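Long-range contact in dehydroascorbate reductase (Chlamydomonas reinhardtii, PDB 5XFT), which probably reduces dehydroascorbate to ascorbate at the expense of two glutathiones, as a member of the DHAR family of the glutathione transferase superfamily: residues 6-11 with 60-65. Numbering follows the deposited sequence.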
ATOM      1  N   THR A   6       5.043  -4.398 -17.307  1.00  9.01           N
ATOM      2  CA  THR A   6       4.636  -3.009 -17.134  1.00 13.04           C
ATOM      3  C   THR A   6       3.626  -2.898 -15.995  1.00  9.94           C
ATOM      4  O   THR A   6       2.660  -3.663 -15.936  1.00 10.75           O
ATOM      5  CB  THR A   6       4.018  -2.452 -18.416  1.00 13.71           C
ATOM      6  OG1 THR A   6       4.880  -2.732 -19.519  1.00 17.19           O
ATOM      7  CG2 THR A   6       3.819  -0.938 -18.301  1.00 15.46           C
ATOM      8  N   ILE A   7       3.838  -1.935 -15.114  1.00  9.37           N
ATOM      9  CA  ILE A   7       2.934  -1.677 -14.005  1.00 12.80           C
ATOM     10  C   ILE A   7       2.419  -0.254 -14.175  1.00 13.36           C
ATOM     11  O   ILE A   7       3.149   0.716 -13.951  1.00 17.17           O
ATOM     12  CB  ILE A   7       3.609  -1.877 -12.645  1.00  9.32           C
ATOM     13  CG1 ILE A   7       4.301  -3.238 -12.605  1.00  8.29           C
ATOM     14  CG2 ILE A   7       2.576  -1.825 -11.529  1.00  7.28           C
ATOM     15  CD1 ILE A   7       4.964  -3.533 -11.263  1.00  9.46           C
ATOM     16  N   TYR A   8       1.168  -0.128 -14.606  1.00 16.52           N
ATOM     17  CA  TYR A   8       0.490   1.157 -14.700  1.00 13.22           C
ATOM     18  C   TYR A   8       0.004   1.549 -13.315  1.00 17.07           C
ATOM     19  O   TYR A   8      -0.811   0.833 -12.705  1.00 16.57           O
ATOM     20  CB  TYR A   8      -0.671   1.086 -15.680  1.00  3.35           C
ATOM     21  CG  TYR A   8      -0.261   0.622 -17.051  1.00  6.52           C
ATOM     22  CD1 TYR A   8       0.026   1.531 -18.056  1.00 10.00           C
ATOM     23  CD2 TYR A   8      -0.161  -0.729 -17.341  1.00  5.93           C
ATOM     24  CE1 TYR A   8       0.403   1.104 -19.310  1.00 10.79           C
ATOM     25  CE2 TYR A   8       0.222  -1.165 -18.585  1.00  9.70           C
ATOM     26  CZ  TYR A   8       0.505  -0.248 -19.567  1.00 11.12           C
ATOM     27  OH  TYR A   8       0.878  -0.685 -20.822  1.00  8.39           O
ATOM     28  N   VAL A   9       0.522   2.680 -12.826  1.00 11.92           N
ATOM     29  CA  VAL A   9       0.260   3.184 -11.488  1.00 15.69           C
ATOM     30  C   VAL A   9      -0.138   4.649 -11.593  1.00 11.19           C
ATOM     31  O   VAL A   9      -0.052   5.264 -12.654  1.00  4.83           O
ATOM     32  CB  VAL A   9       1.481   3.029 -10.558  1.00 19.86           C
ATOM     33  CG1 VAL A   9       1.828   1.564 -10.363  1.00 19.39           C
ATOM     34  CG2 VAL A   9       2.669   3.791 -11.122  1.00 15.48           C
ATOM     35  N   LYS A  10      -0.579   5.208 -10.465  1.00  8.65           N
ATOM     36  CA  LYS A  10      -0.926   6.620 -10.425  1.00  8.32           C
ATOM     37  C   LYS A  10       0.353   7.451 -10.371  1.00 18.14           C
ATOM     38  O   LYS A  10       1.206   7.240  -9.502  1.00 22.79           O
ATOM     39  CB  LYS A  10      -1.818   6.917  -9.226  1.00  4.60           C
ATOM     40  CG  LYS A  10      -1.991   8.407  -8.958  1.00 13.30           C
ATOM     41  CD  LYS A  10      -2.506   8.687  -7.553  1.00 23.11           C
ATOM     42  CE  LYS A  10      -2.797  10.167  -7.362  1.00 30.32           C
ATOM     43  NZ  LYS A  10      -4.238  10.471  -7.143  1.00 38.34           N
ATOM     44  N   GLY A  11       0.500   8.384 -11.304  1.00 17.73           N
ATOM     45  CA  GLY A  11       1.720   9.152 -11.347  1.00 21.53           C
ATOM     46  C   GLY A  11       1.564  10.444 -12.112  1.00 23.57           C
ATOM     47  O   GLY A  11       0.458  10.861 -12.456  1.00 24.85           O
ATOM     48  N   VAL A  60      -6.194   1.826 -11.410  1.00  8.41           N
ATOM     49  CA  VAL A  60      -4.842   1.316 -11.336  1.00  9.57           C
ATOM     50  C   VAL A  60      -4.783   0.683  -9.954  1.00  6.30           C
ATOM     51  O   VAL A  60      -5.566   1.052  -9.083  1.00 15.60           O
ATOM     52  CB  VAL A  60      -3.808   2.440 -11.537  1.00 14.72           C
ATOM     53  CG1 VAL A  60      -3.882   2.998 -12.960  1.00  5.22           C
ATOM     54  CG2 VAL A  60      -4.037   3.549 -10.532  1.00  4.29           C
ATOM     55  N   PRO A  61      -3.864  -0.265  -9.725  1.00  6.26           N
ATOM     56  CA  PRO A  61      -2.822  -0.769 -10.628  1.00  4.24           C
ATOM     57  C   PRO A  61      -3.340  -1.652 -11.744  1.00 13.44           C
ATOM     58  O   PRO A  61      -4.364  -2.335 -11.596  1.00 14.70           O
ATOM     59  CB  PRO A  61      -1.946  -1.622  -9.709  1.00  4.40           C
ATOM     60  CG  PRO A  61      -2.828  -2.000  -8.592  1.00 10.13           C
ATOM     61  CD  PRO A  61      -3.728  -0.832  -8.366  1.00  4.67           C
ATOM     62  N   VAL A  62      -2.617  -1.649 -12.856  1.00 10.79           N
ATOM     63  CA  VAL A  62      -2.794  -2.649 -13.898  1.00  8.48           C
ATOM     64  C   VAL A  62      -1.402  -3.149 -14.248  1.00 11.04           C
ATOM     65  O   VAL A  62      -0.444  -2.376 -14.204  1.00 13.94           O
ATOM     66  CB  VAL A  62      -3.523  -2.071 -15.137  1.00  7.91           C
ATOM     67  CG1 VAL A  62      -3.726  -3.135 -16.197  1.00  4.91           C
ATOM     68  CG2 VAL A  62      -4.875  -1.468 -14.750  1.00  8.12           C
ATOM     69  N   ILE A  63      -1.267  -4.443 -14.536  1.00 10.30           N
ATOM     70  CA  ILE A  63       0.006  -4.947 -15.034  1.00 12.39           C
ATOM     71  C   ILE A  63      -0.192  -5.506 -16.435  1.00 11.88           C
ATOM     72  O   ILE A  63      -1.308  -5.769 -16.886  1.00 13.48           O
ATOM     73  CB  ILE A  63       0.660  -6.010 -14.128  1.00 13.11           C
ATOM     74  CG1 ILE A  63      -0.087  -7.340 -14.211  1.00 15.80           C
ATOM     75  CG2 ILE A  63       0.825  -5.514 -12.694  1.00  5.84           C
ATOM     76  CD1 ILE A  63       0.846  -8.517 -14.051  1.00 13.96           C
ATOM     77  N   LYS A  64       0.932  -5.677 -17.123  1.00 10.80           N
ATOM     78  CA  LYS A  64       0.945  -6.171 -18.497  1.00 13.82           C
ATOM     79  C   LYS A  64       2.298  -6.853 -18.679  1.00 20.19           C
ATOM     80  O   LYS A  64       3.321  -6.177 -18.828  1.00 33.73           O
ATOM     81  CB  LYS A  64       0.737  -5.036 -19.490  1.00 13.63           C
ATOM     82  CG  LYS A  64       0.605  -5.461 -20.940  1.00 11.46           C
ATOM     83  CD  LYS A  64      -0.715  -6.148 -21.185  1.00 14.58           C
ATOM     84  CE  LYS A  64      -1.172  -5.966 -22.623  1.00 18.89           C
ATOM     85  NZ  LYS A  64      -0.240  -6.587 -23.588  1.00 16.44           N
ATOM     86  N   GLU A  65       2.297  -8.182 -18.647  1.00 18.52           N
ATOM     87  CA  GLU A  65       3.549  -8.925 -18.625  1.00 25.01           C
ATOM     88  C   GLU A  65       4.223  -9.012 -19.985  1.00 18.37           C
ATOM     89  O   GLU A  65       5.348  -9.512 -20.068  1.00 28.48           O
ATOM     90  CB  GLU A  65       3.309 -10.330 -18.074  1.00 29.70           C
ATOM     91  CG  GLU A  65       2.547 -10.329 -16.764  1.00 37.01           C
ATOM     92  CD  GLU A  65       2.592 -11.665 -16.062  1.00 40.09           C
ATOM     93  OE1 GLU A  65       3.544 -11.898 -15.290  1.00 45.98           O
ATOM     94  OE2 GLU A  65       1.680 -12.485 -16.291  1.00 37.52           O
TER
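The Y8 ring meets V62 and K64 at its edge: V62 O lies in the ring plane, 3.6 Å from CD2, and K64 CB comes to 4.0 Å from CE2. One face carries the methyl CG2 of T6, offset toward the rim. CG of Y8 stands anti to the carbonyl carbon (chi1 -56°), beside the backbone N whose N-H is bonded to V62 O (2.8 Å). An alanine in place of Y8 would probably leave T6 CG2 and K64 CB without the Y8 ring beside them and take away the edge-to-face partner of W51. Strands 6-9 and 62-64 run antiparallel, with T6-K64 and Y8-V62 as hydrogen-bonded pairs. Y8 O accepts the hydrogen bond of V62 N in its carbonyl plane (3.1 Å), whereas the T6 N to K64 O bond comes from above the carbonyl plane of K64. Between them I7 and I63 form a non-hydrogen-bonded pair; I7 CG1 and I63 CG2 touch at 4.2 Å on the sheet face away from T6, Y8, V62 and K64. Just ahead of strand 62-64, V60 CB reaches Y8 O, and the peptide from V60 to P61 is cis, a hallmark of the thioredoxin-like glutathione transferase domain. Strand 38-43 pairs with the far edge of 6-9, helix 22-33 covers I7, V9 and P61, and helix 50-56 packs on V62.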